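Local coordinates for putative fructose-bisphosphate aldolase (Coccidioides immitis, PDB 3PM6), which belongs to the class II fructose-bisphosphate aldolases, folds as a TIM barrel and holds a zinc ion, at residues L41-A46 with T279-Q283; R14-L18 with V83-L87; F232-E238 with I289-D294. All blocks are in the same frame, centred on the assembly; numbering follows the deposited sequence.

Contact 1 (L41-A46 with T279-Q283); sequences LAIIRA and TNAMQ
Ala42 and Gln283 mark a close helix-helix crossing on the outside of the barrel, where helix 37-49, which follows the first strand, packs against helix 271-292, which comes after the last. The local axes approach to 8.3 Å at a crossing angle of -53°. The small methyl of Ala42 probably permits this closeness: its CB lies 3.5 Å from Gln283 N and 3.6 Å from Met282 CB, almost on the backbone of the facing helix. Thr279 sets OG1 beside its backbone N (chi1 -50°), which leaves CG2 facing the other helix; CG2 reaches Ala42 N at 3.6 Å and touches the CB of Leu41. The hydroxyl is occupied with His275 and with Tyr65 of the second subunit. In this TIM barrel the crossing joins the first and last parts of the helical ring, around the seam between the first and eighth strands.

Gln283 extends across Arg45 at about a right angle. Its CG passes 3.8 Å from Ala46 CB, and its OE1 lies 3.4 Å from Arg45 CD, the amide standing nearly perpendicular to the guanidinium, while NE2 is bound by Glu287. Two waters carry the polar margin. One accepts from Arg45 NH1 at 2.7 Å and donates to both Gln283 OE1 and Asn280 OD1; the other, in the guanidinium plane, links Arg45 NH1 to Asn280 OD1 again. Thr279 CG2 lies over one guanidinium face, nearest NH1, and Tyr65 of the second subunit packs on Leu41 and Arg45.

Contact 2 (R14-L18 with V83-L87); sequences RALPL and VPITL
Arg14 and Ile85 make the one direct hydrogen bond of this contact, which joins the turn leading into helix 16-24 to the beginning of strand 85-92. Arg14 NH2 donates to the main-chain O of Ile85 at 2.7 Å. The bond is short but bent, with an N-H...O angle of 138°, and the donor stands above the carbonyl plane, 40° out of it. A bend in the arginine chain at chi3 (68°) turns the guanidinium toward the strand. Around this charged group the environment is mixed: Asp115 forms a long, weak ion pair with NH1, and Arg79 brings a like charge close.

The van der Waals part centres on Thr86, which slides past Arg14 in the opposite direction. Its CG2 sits 3.8 Å above one face of the guanidinium, toward the rim, and lies 3.4 Å from Arg14 O, so CG2 touches both the main chain and the guanidinium of Arg14. The two branches of the threonine divide the work. While CG2 serves Arg14, OG1 is turned to Ala15, 3.7 Å from its CB, and meets Leu18 CD2 at 4.1 Å. Leu18 also uses its other methyl, CD1, against Pro84 CB at 3.9 Å, crossing the proline ring just before the strand begins.

Outside the two segments, Asn13 OD1 accepts from Ala15 N and Leu16 N, and Met55 of the adjacent strand touches both Leu18 and Thr86. The inward-facing Thr86 and the helix laid against the strand's start fit the TIM-barrel arrangement of class II aldolases, in which an N-terminal helix covers the N-terminal mouth of the barrel, away from the zinc ligand His91 later on this strand.

Contact 3 (F232-E238 with I289-D294); sequences FTKEIFE and IMDMID
Lys234 NZ is gathered by the C-terminal end of helix 271-292, where Asp294, with positive phi, is the C' residue of a Schellman motif. The ammonium forms a salt bridge to Asp294 OD1 at 2.8 Å and a hydrogen bond to Met292 O at 3.0 Å, which it meets from above the carbonyl plane. Glu238 OE2, one turn on in its own helix, forms a second salt bridge with NZ, at 2.9 Å. The two acids approach from opposite directions with their carboxylates nearly coplanar, and Glu238 OE2 lies 2.7 Å from Asp294 OD2, so one of them probably holds a proton.

Beside this network lies an apolar layer on Phe237. Ile293 CG2 makes a CH-pi contact over one ring face, 3.9 Å from the centroid and 18° off the normal, while Phe232 CB lies over the opposite face. The Met-aromatic partner, Met292, reaches the ring at its edge with an extended side chain, placing SD 3.8 Å from Phe237 CE2.

Farther out, Val248 and Pro30, from the last and first barrel strands, pack behind this layer: Val248 touches Phe237 and Ile293, and Pro30 touches Ile293. Thr233 N-caps helix 234-242, its OG1 accepting a weak bond from Ile236 N at 3.3 Å.

Overall arrangement
From the N terminus, residues 14-18 open contact 2, which closes the first loop when strand 85-92 begins. Helix 37-49 lies within that loop and is met by 279-283 only near the end of the chain, so contact 1 crosses contact 2; the two meet in space through Ile44 CD1 and Ile85 CD1. Contact 3 starts at 232-238, inside the long loop of contact 1, and closes after it at 289-294, so these two cross as well, touching where Met290 SD meets Ala46 O. Contacts 2 and 3 follow in series without touching. Contact 2 ties the N-terminal helix to a barrel strand, whereas contacts 1 and 3 join helices 37-49 and 234-242, respectively, to helix 271-292.

Contact 1 (L41-A46 with T279-Q283)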
loop_
_atom_site.group_PDB
_atom_site.type_symbol
_atom_site.label_atom_id
_atom_site.label_comp_id
_atom_site.label_asym_id
_atom_site.label_seq_id
_atom_site.Cartn_x
_atom_site.Cartn_y
_atom_site.Cartn_z
ATOM N N LEU A 41 5.259 1.389 -5.915
ATOM C CA LEU A 41 5.426 0.648 -7.173
ATOM C C LEU A 41 6.233 1.467 -8.156
ATOM O O LEU A 41 7.123 0.922 -8.820
ATOM C CB LEU A 41 4.074 0.273 -7.794
ATOM C CG LEU A 41 3.419 -0.891 -7.061
ATOM C CD1 LEU A 41 2.052 -1.228 -7.654
ATOM C CD2 LEU A 41 4.344 -2.115 -7.094
ATOM N N ALA A 42 5.929 2.762 -8.245
ATOM C CA ALA A 42 6.707 3.668 -9.109
ATOM C C ALA A 42 8.195 3.611 -8.805
ATOM O O ALA A 42 9.024 3.561 -9.733
ATOM C CB ALA A 42 6.166 5.120 -9.032
ATOM N N ILE A 43 8.551 3.593 -7.519
ATOM C CA ILE A 43 9.970 3.523 -7.135
ATOM C C ILE A 43 10.649 2.191 -7.479
ATOM O O ILE A 43 11.745 2.194 -8.035
ATOM C CB ILE A 43 10.210 3.771 -5.619
ATOM C CG1 ILE A 43 9.836 5.208 -5.229
ATOM C CG2 ILE A 43 11.673 3.490 -5.263
ATOM C CD1 ILE A 43 9.503 5.333 -3.716
ATOM N N ILE A 44 10.029 1.074 -7.107
ATOM C CA ILE A 44 10.565 -0.257 -7.431
ATOM C C ILE A 44 10.750 -0.389 -8.947
ATOM O O ILE A 44 11.759 -0.882 -9.380
ATOM C CB ILE A 44 9.619 -1.422 -6.987
ATOM C CG1 ILE A 44 9.219 -1.323 -5.497
ATOM C CG2 ILE A 44 10.272 -2.777 -7.301
ATOM C CD1 ILE A 44 10.360 -1.219 -4.549
ATOM N N ARG A 45 9.763 0.045 -9.731
ATOM C CA ARG A 45 9.824 -0.136 -11.185
ATOM C C ARG A 45 10.913 0.744 -11.794
ATOM O O ARG A 45 11.710 0.286 -12.631
ATOM C CB ARG A 45 8.489 0.218 -11.827
ATOM C CG ARG A 45 7.497 -0.878 -11.847
ATOM C CD ARG A 45 6.155 -0.285 -12.243
ATOM N NE ARG A 45 5.072 -1.158 -11.815
ATOM C CZ ARG A 45 3.823 -1.084 -12.257
ATOM N NH1 ARG A 45 3.458 -0.180 -13.164
ATOM N NH2 ARG A 45 2.933 -1.946 -11.800
ATOM N N ALA A 46 10.940 2.005 -11.364
ATOM C CA ALA A 46 11.937 2.955 -11.837
ATOM C C ALA A 46 13.319 2.440 -11.516
ATOM O O ALA A 46 14.163 2.391 -12.385
ATOM C CB ALA A 46 11.720 4.340 -11.213
ATOM N N THR A 279 0.968 5.778 -11.452
ATOM C CA THR A 279 2.196 5.054 -11.193
ATOM C C THR A 279 3.217 5.293 -12.319
ATOM O O THR A 279 4.394 5.552 -12.040
ATOM C CB THR A 279 1.910 3.559 -11.034
ATOM O OG1 THR A 279 0.848 3.400 -10.090
ATOM C CG2 THR A 279 3.138 2.830 -10.548
ATOM N N ASN A 280 2.753 5.222 -13.571
ATOM C CA ASN A 280 3.597 5.522 -14.714
ATOM C C ASN A 280 4.179 6.916 -14.659
ATOM O O ASN A 280 5.358 7.079 -14.863
ATOM C CB ASN A 280 2.839 5.351 -16.039
ATOM C CG ASN A 280 2.373 3.929 -16.260
ATOM O OD1 ASN A 280 2.893 3.004 -15.638
ATOM N ND2 ASN A 280 1.359 3.749 -17.115
ATOM N N ALA A 281 3.333 7.909 -14.410
ATOM C CA ALA A 281 3.760 9.290 -14.310
ATOM C C ALA A 281 4.777 9.516 -13.161
ATOM O O ALA A 281 5.804 10.221 -13.340
ATOM C CB ALA A 281 2.557 10.185 -14.162
ATOM N N MET A 282 4.521 8.894 -12.014
ATOM C CA MET A 282 5.446 8.979 -10.882
ATOM C C MET A 282 6.725 8.235 -11.215
ATOM O O MET A 282 7.804 8.706 -10.865
ATOM C CB MET A 282 4.827 8.423 -9.599
ATOM C CG MET A 282 3.742 9.316 -8.977
ATOM S SD MET A 282 3.322 8.802 -7.288
ATOM C CE MET A 282 2.024 7.677 -7.680
ATOM N N GLN A 283 6.615 7.101 -11.918
ATOM C CA GLN A 283 7.798 6.318 -12.331
ATOM C C GLN A 283 8.715 7.143 -13.216
ATOM O O GLN A 283 9.951 7.114 -13.046
ATOM C CB GLN A 283 7.414 5.022 -13.057
ATOM C CG GLN A 283 8.615 4.070 -13.305
ATOM C CD GLN A 283 8.259 2.850 -14.144
ATOM O OE1 GLN A 283 7.112 2.391 -14.119
ATOM N NE2 GLN A 283 9.244 2.321 -14.909
HETATM O O HOH W 1 4.644 2.239 -13.511
HETATM O O HOH W 2 1.181 0.950 -14.124
#

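Contact 2 (R14-L18 with V83-L87)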
loop_
_atom_site.group_PDB
_atom_site.type_symbol
_atom_site.label_atom_id
_atom_site.label_comp_id
_atom_site.label_asym_id
_atom_site.label_seq_id
_atom_site.Cartn_x
_atom_site.Cartn_y
_atom_site.Cartn_z
ATOM N N ARG A 14 20.990 -2.776 6.276
ATOM C CA ARG A 14 20.874 -2.742 4.807
ATOM C C ARG A 14 21.013 -1.338 4.161
ATOM O O ARG A 14 21.336 -1.236 2.972
ATOM C CB ARG A 14 19.533 -3.363 4.348
ATOM C CG ARG A 14 19.428 -4.902 4.385
ATOM C CD ARG A 14 18.028 -5.369 3.932
ATOM N NE ARG A 14 17.774 -5.102 2.501
ATOM C CZ ARG A 14 16.768 -4.369 2.016
ATOM N NH1 ARG A 14 15.869 -3.791 2.826
ATOM N NH2 ARG A 14 16.657 -4.198 0.711
ATOM N N ALA A 15 20.730 -0.276 4.918
ATOM C CA ALA A 15 20.763 1.094 4.371
ATOM C C ALA A 15 22.187 1.653 4.281
ATOM O O ALA A 15 22.545 2.305 3.303
ATOM C CB ALA A 15 19.870 2.026 5.200
ATOM N N LEU A 16 23.012 1.378 5.291
ATOM C CA LEU A 16 24.386 1.928 5.348
ATOM C C LEU A 16 25.234 1.731 4.082
ATOM O O LEU A 16 25.841 2.694 3.582
ATOM C CB LEU A 16 25.140 1.417 6.590
ATOM C CG LEU A 16 24.589 1.792 7.971
ATOM C CD1 LEU A 16 25.556 1.340 9.033
ATOM C CD2 LEU A 16 24.323 3.303 8.077
ATOM N N PRO A 17 25.317 0.493 3.559
ATOM C CA PRO A 17 26.199 0.322 2.392
ATOM C C PRO A 17 25.838 1.243 1.221
ATOM O O PRO A 17 26.733 1.711 0.508
ATOM C CB PRO A 17 25.999 -1.150 1.998
ATOM C CG PRO A 17 25.524 -1.814 3.199
ATOM C CD PRO A 17 24.743 -0.795 4.001
ATOM N N LEU A 18 24.554 1.507 1.016
ATOM C CA LEU A 18 24.120 2.342 -0.109
ATOM C C LEU A 18 24.787 3.704 -0.150
ATOM O O LEU A 18 25.249 4.109 -1.216
ATOM C CB LEU A 18 22.592 2.520 -0.155
ATOM C CG LEU A 18 21.697 1.447 -0.767
ATOM C CD1 LEU A 18 21.883 0.064 -0.124
ATOM C CD2 LEU A 18 20.217 1.851 -0.710
ATOM N N VAL A 83 17.258 -4.871 -7.107
ATOM C CA VAL A 83 18.291 -3.863 -6.965
ATOM C C VAL A 83 18.225 -3.468 -5.489
ATOM O O VAL A 83 17.200 -3.752 -4.820
ATOM C CB VAL A 83 18.061 -2.635 -7.914
ATOM C CG1 VAL A 83 18.084 -3.065 -9.384
ATOM C CG2 VAL A 83 16.763 -1.881 -7.599
ATOM N N PRO A 84 19.294 -2.839 -4.959
ATOM C CA PRO A 84 19.214 -2.440 -3.544
ATOM C C PRO A 84 18.222 -1.283 -3.296
ATOM O O PRO A 84 18.394 -0.167 -3.816
ATOM C CB PRO A 84 20.655 -2.037 -3.211
ATOM C CG PRO A 84 21.481 -2.559 -4.328
ATOM C CD PRO A 84 20.599 -2.479 -5.523
ATOM N N ILE A 85 17.176 -1.585 -2.517
ATOM C CA ILE A 85 16.225 -0.579 -2.065
ATOM C C ILE A 85 15.934 -0.777 -0.567
ATOM O O ILE A 85 15.585 -1.881 -0.143
ATOM C CB ILE A 85 14.899 -0.662 -2.840
ATOM C CG1 ILE A 85 15.132 -0.732 -4.344
ATOM C CG2 ILE A 85 14.030 0.545 -2.505
ATOM C CD1 ILE A 85 13.851 -1.003 -5.128
ATOM N N THR A 86 16.046 0.295 0.227
ATOM C CA THR A 86 15.746 0.207 1.655
ATOM C C THR A 86 14.694 1.218 2.049
ATOM O O THR A 86 14.353 2.098 1.264
ATOM C CB THR A 86 17.018 0.402 2.519
ATOM O OG1 THR A 86 17.516 1.729 2.342
ATOM C CG2 THR A 86 18.127 -0.641 2.110
ATOM N N LEU A 87 14.215 1.103 3.287
ATOM C CA LEU A 87 13.080 1.855 3.786
ATOM C C LEU A 87 13.475 2.843 4.913
ATOM O O LEU A 87 14.132 2.470 5.869
ATOM C CB LEU A 87 11.994 0.885 4.255
ATOM C CG LEU A 87 10.723 1.506 4.817
ATOM C CD1 LEU A 87 10.007 2.371 3.777
ATOM C CD2 LEU A 87 9.811 0.382 5.317
#

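Contact 3 (F232-E238 with I289-D294)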
loop_
_atom_site.group_PDB
_atom_site.type_symbol
_atom_site.label_atom_id
_atom_site.label_comp_id
_atom_site.label_asym_id
_atom_site.label_seq_id
_atom_site.Cartn_x
_atom_site.Cartn_y
_atom_site.Cartn_z
ATOM N N PHE A 232 15.352 21.156 -7.959
ATOM C CA PHE A 232 16.776 21.210 -8.319
ATOM C C PHE A 232 17.022 20.692 -9.760
ATOM O O PHE A 232 16.240 19.901 -10.332
ATOM C CB PHE A 232 17.670 20.459 -7.297
ATOM C CG PHE A 232 17.832 21.166 -5.960
ATOM C CD1 PHE A 232 17.108 22.311 -5.652
ATOM C CD2 PHE A 232 18.704 20.667 -4.999
ATOM C CE1 PHE A 232 17.276 22.983 -4.423
ATOM C CE2 PHE A 232 18.858 21.306 -3.736
ATOM C CZ PHE A 232 18.128 22.456 -3.447
ATOM N N THR A 233 18.120 21.158 -10.338
ATOM C CA THR A 233 18.481 20.844 -11.722
ATOM C C THR A 233 19.663 19.882 -11.614
ATOM O O THR A 233 20.214 19.709 -10.542
ATOM C CB THR A 233 18.927 22.133 -12.498
ATOM O OG1 THR A 233 20.034 22.717 -11.814
ATOM C CG2 THR A 233 17.819 23.172 -12.593
ATOM N N LYS A 234 20.052 19.263 -12.713
ATOM C CA LYS A 234 21.206 18.399 -12.718
ATOM C C LYS A 234 22.457 19.136 -12.233
ATOM O O LYS A 234 23.270 18.589 -11.480
ATOM C CB LYS A 234 21.476 17.866 -14.143
ATOM C CG LYS A 234 22.934 17.290 -14.279
ATOM C CD LYS A 234 22.936 15.981 -15.054
ATOM C CE LYS A 234 24.179 15.152 -14.778
ATOM N NZ LYS A 234 23.748 13.794 -14.304
ATOM N N GLU A 235 22.643 20.356 -12.711
ATOM C CA GLU A 235 23.871 21.096 -12.406
ATOM C C GLU A 235 23.957 21.384 -10.892
ATOM O O GLU A 235 25.029 21.273 -10.292
ATOM C CB GLU A 235 23.944 22.376 -13.258
ATOM C CG GLU A 235 24.207 22.101 -14.781
ATOM C CD GLU A 235 22.952 21.878 -15.635
ATOM O OE1 GLU A 235 21.862 21.575 -15.100
ATOM O OE2 GLU A 235 23.059 22.013 -16.883
ATOM N N ILE A 236 22.819 21.709 -10.277
ATOM C CA ILE A 236 22.752 21.864 -8.805
ATOM C C ILE A 236 23.067 20.545 -8.065
ATOM O O ILE A 236 23.849 20.525 -7.113
ATOM C CB ILE A 236 21.394 22.407 -8.340
ATOM C CG1 ILE A 236 21.235 23.842 -8.817
ATOM C CG2 ILE A 236 21.256 22.285 -6.787
ATOM C CD1 ILE A 236 19.789 24.404 -8.625
ATOM N N PHE A 237 22.469 19.455 -8.533
ATOM C CA PHE A 237 22.766 18.144 -7.994
ATOM C C PHE A 237 24.252 17.831 -8.084
ATOM O O PHE A 237 24.850 17.426 -7.077
ATOM C CB PHE A 237 21.926 17.054 -8.671
ATOM C CG PHE A 237 20.437 17.061 -8.286
ATOM C CD1 PHE A 237 20.022 16.938 -6.927
ATOM C CD2 PHE A 237 19.454 17.102 -9.284
ATOM C CE1 PHE A 237 18.642 16.901 -6.575
ATOM C CE2 PHE A 237 18.063 17.078 -8.945
ATOM C CZ PHE A 237 17.664 16.978 -7.573
ATOM N N GLU A 238 24.851 18.057 -9.255
ATOM C CA GLU A 238 26.278 17.793 -9.446
ATOM C C GLU A 238 27.114 18.575 -8.418
ATOM O O GLU A 238 27.994 18.013 -7.795
ATOM C CB GLU A 238 26.756 18.088 -10.894
ATOM C CG GLU A 238 26.221 17.146 -12.026
ATOM C CD GLU A 238 26.339 15.636 -11.691
ATOM O OE1 GLU A 238 27.237 15.249 -10.894
ATOM O OE2 GLU A 238 25.527 14.822 -12.222
ATOM N N ILE A 289 15.120 11.789 -11.863
ATOM C CA ILE A 289 15.970 12.045 -10.698
ATOM C C ILE A 289 17.178 11.127 -10.783
ATOM O O ILE A 289 18.315 11.583 -10.656
ATOM C CB ILE A 289 15.230 11.786 -9.320
ATOM C CG1 ILE A 289 14.051 12.775 -9.109
ATOM C CG2 ILE A 289 16.254 11.744 -8.152
ATOM C CD1 ILE A 289 14.477 14.252 -9.026
ATOM N N MET A 290 16.937 9.840 -11.021
ATOM C CA MET A 290 18.029 8.855 -11.063
ATOM C C MET A 290 19.138 9.238 -12.062
ATOM O O MET A 290 20.342 9.163 -11.762
ATOM C CB MET A 290 17.448 7.463 -11.382
ATOM C CG MET A 290 16.685 6.829 -10.202
ATOM S SD MET A 290 15.689 5.375 -10.605
ATOM C CE MET A 290 15.331 4.775 -8.900
ATOM N N ASP A 291 18.723 9.667 -13.252
ATOM C CA ASP A 291 19.667 10.159 -14.263
ATOM C C ASP A 291 20.421 11.403 -13.761
ATOM O O ASP A 291 21.647 11.462 -13.820
ATOM C CB ASP A 291 18.916 10.466 -15.565
ATOM C CG ASP A 291 18.507 9.205 -16.307
ATOM O OD1 ASP A 291 19.137 8.152 -16.065
ATOM O OD2 ASP A 291 17.583 9.257 -17.148
ATOM N N MET A 292 19.679 12.359 -13.211
ATOM C CA MET A 292 20.248 13.624 -12.745
ATOM C C MET A 292 21.293 13.367 -11.669
ATOM O O MET A 292 22.342 14.002 -11.649
ATOM C CB MET A 292 19.167 14.552 -12.180
ATOM C CG MET A 292 18.189 15.114 -13.219
ATOM S SD MET A 292 17.336 16.600 -12.612
ATOM C CE MET A 292 16.604 17.093 -14.152
ATOM N N ILE A 293 21.022 12.420 -10.782
ATOM C CA ILE A 293 21.961 12.225 -9.675
ATOM C C ILE A 293 22.945 11.069 -9.917
ATOM O O ILE A 293 23.646 10.636 -8.998
ATOM C CB ILE A 293 21.227 12.112 -8.318
ATOM C CG1 ILE A 293 20.501 10.772 -8.183
ATOM C CG2 ILE A 293 20.297 13.342 -8.107
ATOM C CD1 ILE A 293 19.656 10.671 -6.878
ATOM N N ASP A 294 22.964 10.569 -11.158
ATOM C CA ASP A 294 23.915 9.532 -11.612
ATOM C C ASP A 294 23.801 8.204 -10.883
ATOM O O ASP A 294 24.784 7.518 -10.738
ATOM C CB ASP A 294 25.378 10.032 -11.534
ATOM C CG ASP A 294 25.583 11.352 -12.237
ATOM O OD1 ASP A 294 25.072 11.535 -13.375
ATOM O OD2 ASP A 294 26.227 12.234 -11.625
#